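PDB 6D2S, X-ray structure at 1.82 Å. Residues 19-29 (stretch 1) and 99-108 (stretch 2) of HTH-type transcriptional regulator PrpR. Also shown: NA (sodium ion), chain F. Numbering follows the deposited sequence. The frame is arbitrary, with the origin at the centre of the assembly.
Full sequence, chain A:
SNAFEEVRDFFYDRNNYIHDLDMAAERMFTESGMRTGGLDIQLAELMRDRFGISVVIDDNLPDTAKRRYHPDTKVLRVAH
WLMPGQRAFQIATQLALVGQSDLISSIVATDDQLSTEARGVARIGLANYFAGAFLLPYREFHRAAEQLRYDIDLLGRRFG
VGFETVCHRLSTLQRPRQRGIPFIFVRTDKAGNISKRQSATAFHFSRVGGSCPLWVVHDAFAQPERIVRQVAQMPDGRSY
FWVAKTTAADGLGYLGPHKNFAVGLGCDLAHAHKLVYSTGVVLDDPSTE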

# COMPACT_ATOMS: atom_id res chain seq x y z
N HIS A 19 1.75 -8.95 11.32
CA HIS A 19 2.25 -10.28 10.96
C HIS A 19 1.12 -11.25 10.63
O HIS A 19 1.17 -11.96 9.62
CB HIS A 19 3.11 -10.85 12.09
CG HIS A 19 3.71 -12.18 11.76
ND1 HIS A 19 4.62 -12.35 10.73
CD2 HIS A 19 3.52 -13.40 12.30
CE1 HIS A 19 4.98 -13.62 10.67
NE2 HIS A 19 4.32 -14.28 11.61
N ASP A 20 0.10 -11.32 11.49
CA ASP A 20 -0.93 -12.34 11.28
C ASP A 20 -1.69 -12.12 9.98
O ASP A 20 -2.08 -13.08 9.31
CB ASP A 20 -1.89 -12.39 12.47
CG ASP A 20 -1.23 -12.88 13.74
OD1 ASP A 20 -0.35 -13.76 13.65
OD2 ASP A 20 -1.58 -12.37 14.82
N LEU A 21 -1.96 -10.85 9.63
CA LEU A 21 -2.66 -10.56 8.38
C LEU A 21 -1.75 -10.75 7.18
O LEU A 21 -2.18 -11.22 6.13
CB LEU A 21 -3.19 -9.13 8.37
CG LEU A 21 -4.55 -8.82 8.96
CD1 LEU A 21 -4.82 -7.33 8.67
CD2 LEU A 21 -5.62 -9.73 8.36
N ASP A 22 -0.49 -10.32 7.31
CA ASP A 22 0.47 -10.49 6.23
C ASP A 22 0.64 -11.97 5.91
O ASP A 22 0.62 -12.38 4.74
CB ASP A 22 1.80 -9.84 6.63
CG ASP A 22 2.56 -9.29 5.43
OD1 ASP A 22 2.96 -10.10 4.57
OD2 ASP A 22 2.74 -8.06 5.35
N MET A 23 0.81 -12.80 6.95
CA MET A 23 0.95 -14.24 6.74
C MET A 23 -0.33 -14.88 6.23
O MET A 23 -0.29 -15.80 5.41
CB MET A 23 1.37 -14.91 8.06
CG MET A 23 2.74 -14.50 8.54
SD MET A 23 4.03 -15.32 7.55
CE MET A 23 3.92 -17.00 8.16
N ALA A 24 -1.49 -14.42 6.71
CA ALA A 24 -2.75 -14.99 6.22
C ALA A 24 -2.91 -14.72 4.72
O ALA A 24 -3.33 -15.61 3.97
CB ALA A 24 -3.93 -14.42 7.00
N ALA A 25 -2.59 -13.51 4.28
CA ALA A 25 -2.67 -13.19 2.85
C ALA A 25 -1.73 -14.06 2.04
O ALA A 25 -2.11 -14.63 1.01
CB ALA A 25 -2.34 -11.71 2.63
N GLU A 26 -0.48 -14.18 2.49
CA GLU A 26 0.51 -14.94 1.74
C GLU A 26 0.13 -16.42 1.69
O GLU A 26 0.27 -17.08 0.65
CB GLU A 26 1.90 -14.75 2.36
CG GLU A 26 3.02 -15.30 1.49
CD GLU A 26 4.40 -14.96 2.01
OE1 GLU A 26 4.53 -14.68 3.23
OE2 GLU A 26 5.36 -14.98 1.21
N ARG A 27 -0.35 -16.96 2.81
CA ARG A 27 -0.75 -18.36 2.82
C ARG A 27 -1.97 -18.59 1.94
O ARG A 27 -2.05 -19.60 1.22
CB ARG A 27 -0.99 -18.83 4.26
CG ARG A 27 0.30 -18.84 5.09
CD ARG A 27 0.12 -19.42 6.49
NE ARG A 27 -0.56 -18.50 7.40
CZ ARG A 27 -0.39 -18.50 8.72
NH1 ARG A 27 0.46 -19.35 9.28
NH2 ARG A 27 -1.05 -17.63 9.47
N MET A 28 -2.93 -17.66 1.96
CA MET A 28 -4.11 -17.84 1.11
C MET A 28 -3.73 -17.74 -0.36
O MET A 28 -4.23 -18.53 -1.18
CB MET A 28 -5.18 -16.81 1.47
CG MET A 28 -6.53 -17.15 0.87
SD MET A 28 -7.77 -15.95 1.39
CE MET A 28 -7.49 -15.91 3.15
N PHE A 29 -2.87 -16.79 -0.71
CA PHE A 29 -2.36 -16.68 -2.07
C PHE A 29 -1.71 -17.99 -2.52
O PHE A 29 -2.02 -18.51 -3.60
CB PHE A 29 -1.36 -15.52 -2.14
CG PHE A 29 -0.77 -15.25 -3.51
CD1 PHE A 29 0.22 -16.07 -4.03
CD2 PHE A 29 -1.18 -14.15 -4.25
CE1 PHE A 29 0.78 -15.81 -5.28
CE2 PHE A 29 -0.64 -13.88 -5.50
CZ PHE A 29 0.35 -14.72 -6.02
N GLY A 99 -13.80 -12.48 5.25
CA GLY A 99 -13.15 -13.73 5.61
C GLY A 99 -12.06 -13.62 6.66
O GLY A 99 -11.59 -14.64 7.17
N GLN A 100 -11.63 -12.40 6.98
CA GLN A 100 -10.67 -12.17 8.04
C GLN A 100 -11.23 -11.23 9.10
O GLN A 100 -10.46 -10.58 9.81
CB GLN A 100 -9.36 -11.60 7.49
CG GLN A 100 -8.74 -12.42 6.37
CD GLN A 100 -8.01 -13.65 6.87
OE1 GLN A 100 -7.51 -13.67 7.99
NE2 GLN A 100 -7.96 -14.68 6.04
N SER A 101 -12.56 -11.15 9.21
CA SER A 101 -13.20 -10.19 10.10
C SER A 101 -12.82 -10.44 11.56
O SER A 101 -12.52 -9.50 12.30
CB SER A 101 -14.71 -10.27 9.92
OG SER A 101 -15.36 -9.20 10.57
N ASP A 102 -12.86 -11.70 12.00
CA ASP A 102 -12.52 -12.01 13.39
C ASP A 102 -11.05 -11.71 13.67
O ASP A 102 -10.71 -11.19 14.74
CB ASP A 102 -12.81 -13.48 13.70
CG ASP A 102 -14.29 -13.77 13.87
OD1 ASP A 102 -15.12 -12.84 13.80
OD2 ASP A 102 -14.62 -14.96 14.08
N LEU A 103 -10.17 -12.05 12.72
CA LEU A 103 -8.75 -11.75 12.89
C LEU A 103 -8.52 -10.24 12.97
O LEU A 103 -7.79 -9.76 13.84
CB LEU A 103 -7.95 -12.36 11.74
CG LEU A 103 -6.44 -12.07 11.77
CD1 LEU A 103 -5.82 -12.45 13.12
CD2 LEU A 103 -5.70 -12.80 10.63
N ILE A 104 -9.13 -9.48 12.06
CA ILE A 104 -8.99 -8.02 12.11
C ILE A 104 -9.48 -7.49 13.46
O ILE A 104 -8.82 -6.66 14.10
CB ILE A 104 -9.71 -7.38 10.92
CG1 ILE A 104 -8.91 -7.63 9.64
CG2 ILE A 104 -9.90 -5.88 11.14
CD1 ILE A 104 -9.64 -7.17 8.36
N SER A 105 -10.65 -7.96 13.91
CA SER A 105 -11.17 -7.52 15.20
C SER A 105 -10.19 -7.82 16.33
O SER A 105 -9.99 -6.99 17.23
CB SER A 105 -12.52 -8.18 15.49
OG SER A 105 -13.50 -7.67 14.60
N SER A 106 -9.56 -9.00 16.29
CA SER A 106 -8.62 -9.33 17.36
C SER A 106 -7.37 -8.47 17.32
O SER A 106 -6.81 -8.14 18.37
CB SER A 106 -8.24 -10.81 17.30
OG SER A 106 -7.39 -11.07 16.21
N ILE A 107 -6.92 -8.09 16.12
CA ILE A 107 -5.76 -7.21 16.01
C ILE A 107 -6.09 -5.81 16.52
O ILE A 107 -5.33 -5.23 17.31
CB ILE A 107 -5.26 -7.19 14.55
CG1 ILE A 107 -4.68 -8.55 14.16
CG2 ILE A 107 -4.22 -6.09 14.36
CD1 ILE A 107 -4.61 -8.78 12.64
N VAL A 108 -7.23 -5.26 16.09
CA VAL A 108 -7.64 -3.94 16.57
C VAL A 108 -7.74 -3.93 18.09
O VAL A 108 -7.39 -2.93 18.74
CB VAL A 108 -8.99 -3.54 15.93
CG1 VAL A 108 -9.54 -2.28 16.58
CG2 VAL A 108 -8.84 -3.37 14.43
NA NA F . -1.00 -13.31 16.85
O HOH W 1 -1.38 -10.36 17.12

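Two helical segments of one chain pack side by side here, running nearly antiparallel at 160°. Their axes approach to 10.5 Å. No hydrogen bond crosses the contact, so it rests on van der Waals packing.

Leu21 has the largest area covered by the other stretch, 79 Å². Its CA-to-CB bond points sideways, but the end of the side chain comes nearer to the second helix. There it meets Leu103 and Ile104, and Ile107 about one turn on from Leu103. Leu21 CG lies 3.7 Å from Ile107 CD1. Leu21 CD2 lies 3.8 Å from Leu103 CD2 and 4.1 Å from Ile104 CG1. The same methyl also reaches Gln100, with Leu21 CD2 4.3 Å from Gln100 CB.

Gln100 follows with 59 Å². It sits at the N-cap position, and Gln100 O accepts a hydrogen bond from Ile104 N at 2.8 Å. Its CA-to-CB bond points toward the first helix, and the amide lies against apolar groups. Gln100 OE1 is 3.8 Å from Ala24 CB. Gln100 NE2 is 3.2 Å from Met28 CE, a close approach to a methyl group that offers no acceptor.

Leu103 is third, with 44 Å² covered. Its CA-to-CB bond also points toward the first helix, and Leu103 CA and Leu21 CA are the nearest CA pair across the stretches, 7.7 Å apart. Besides Leu21, it touches Asp20 and Ala24. Leu103 CD2 is 3.9 Å from Asp20 O and 4.4 Å from Ala24 CB, while Leu103 CD1 is 4.0 Å from Asp20 CB. The CA-to-CB bond of Ala24 points toward the second stretch, and its CB touches both Gln100 and Leu103.

The Asp20 carboxylate has a different partner: Asp20 OD2 binds the sodium ion NA at 2.3 Å. Asp20 thus contacts Leu103 through its backbone O and CB while its carboxylate serves the metal.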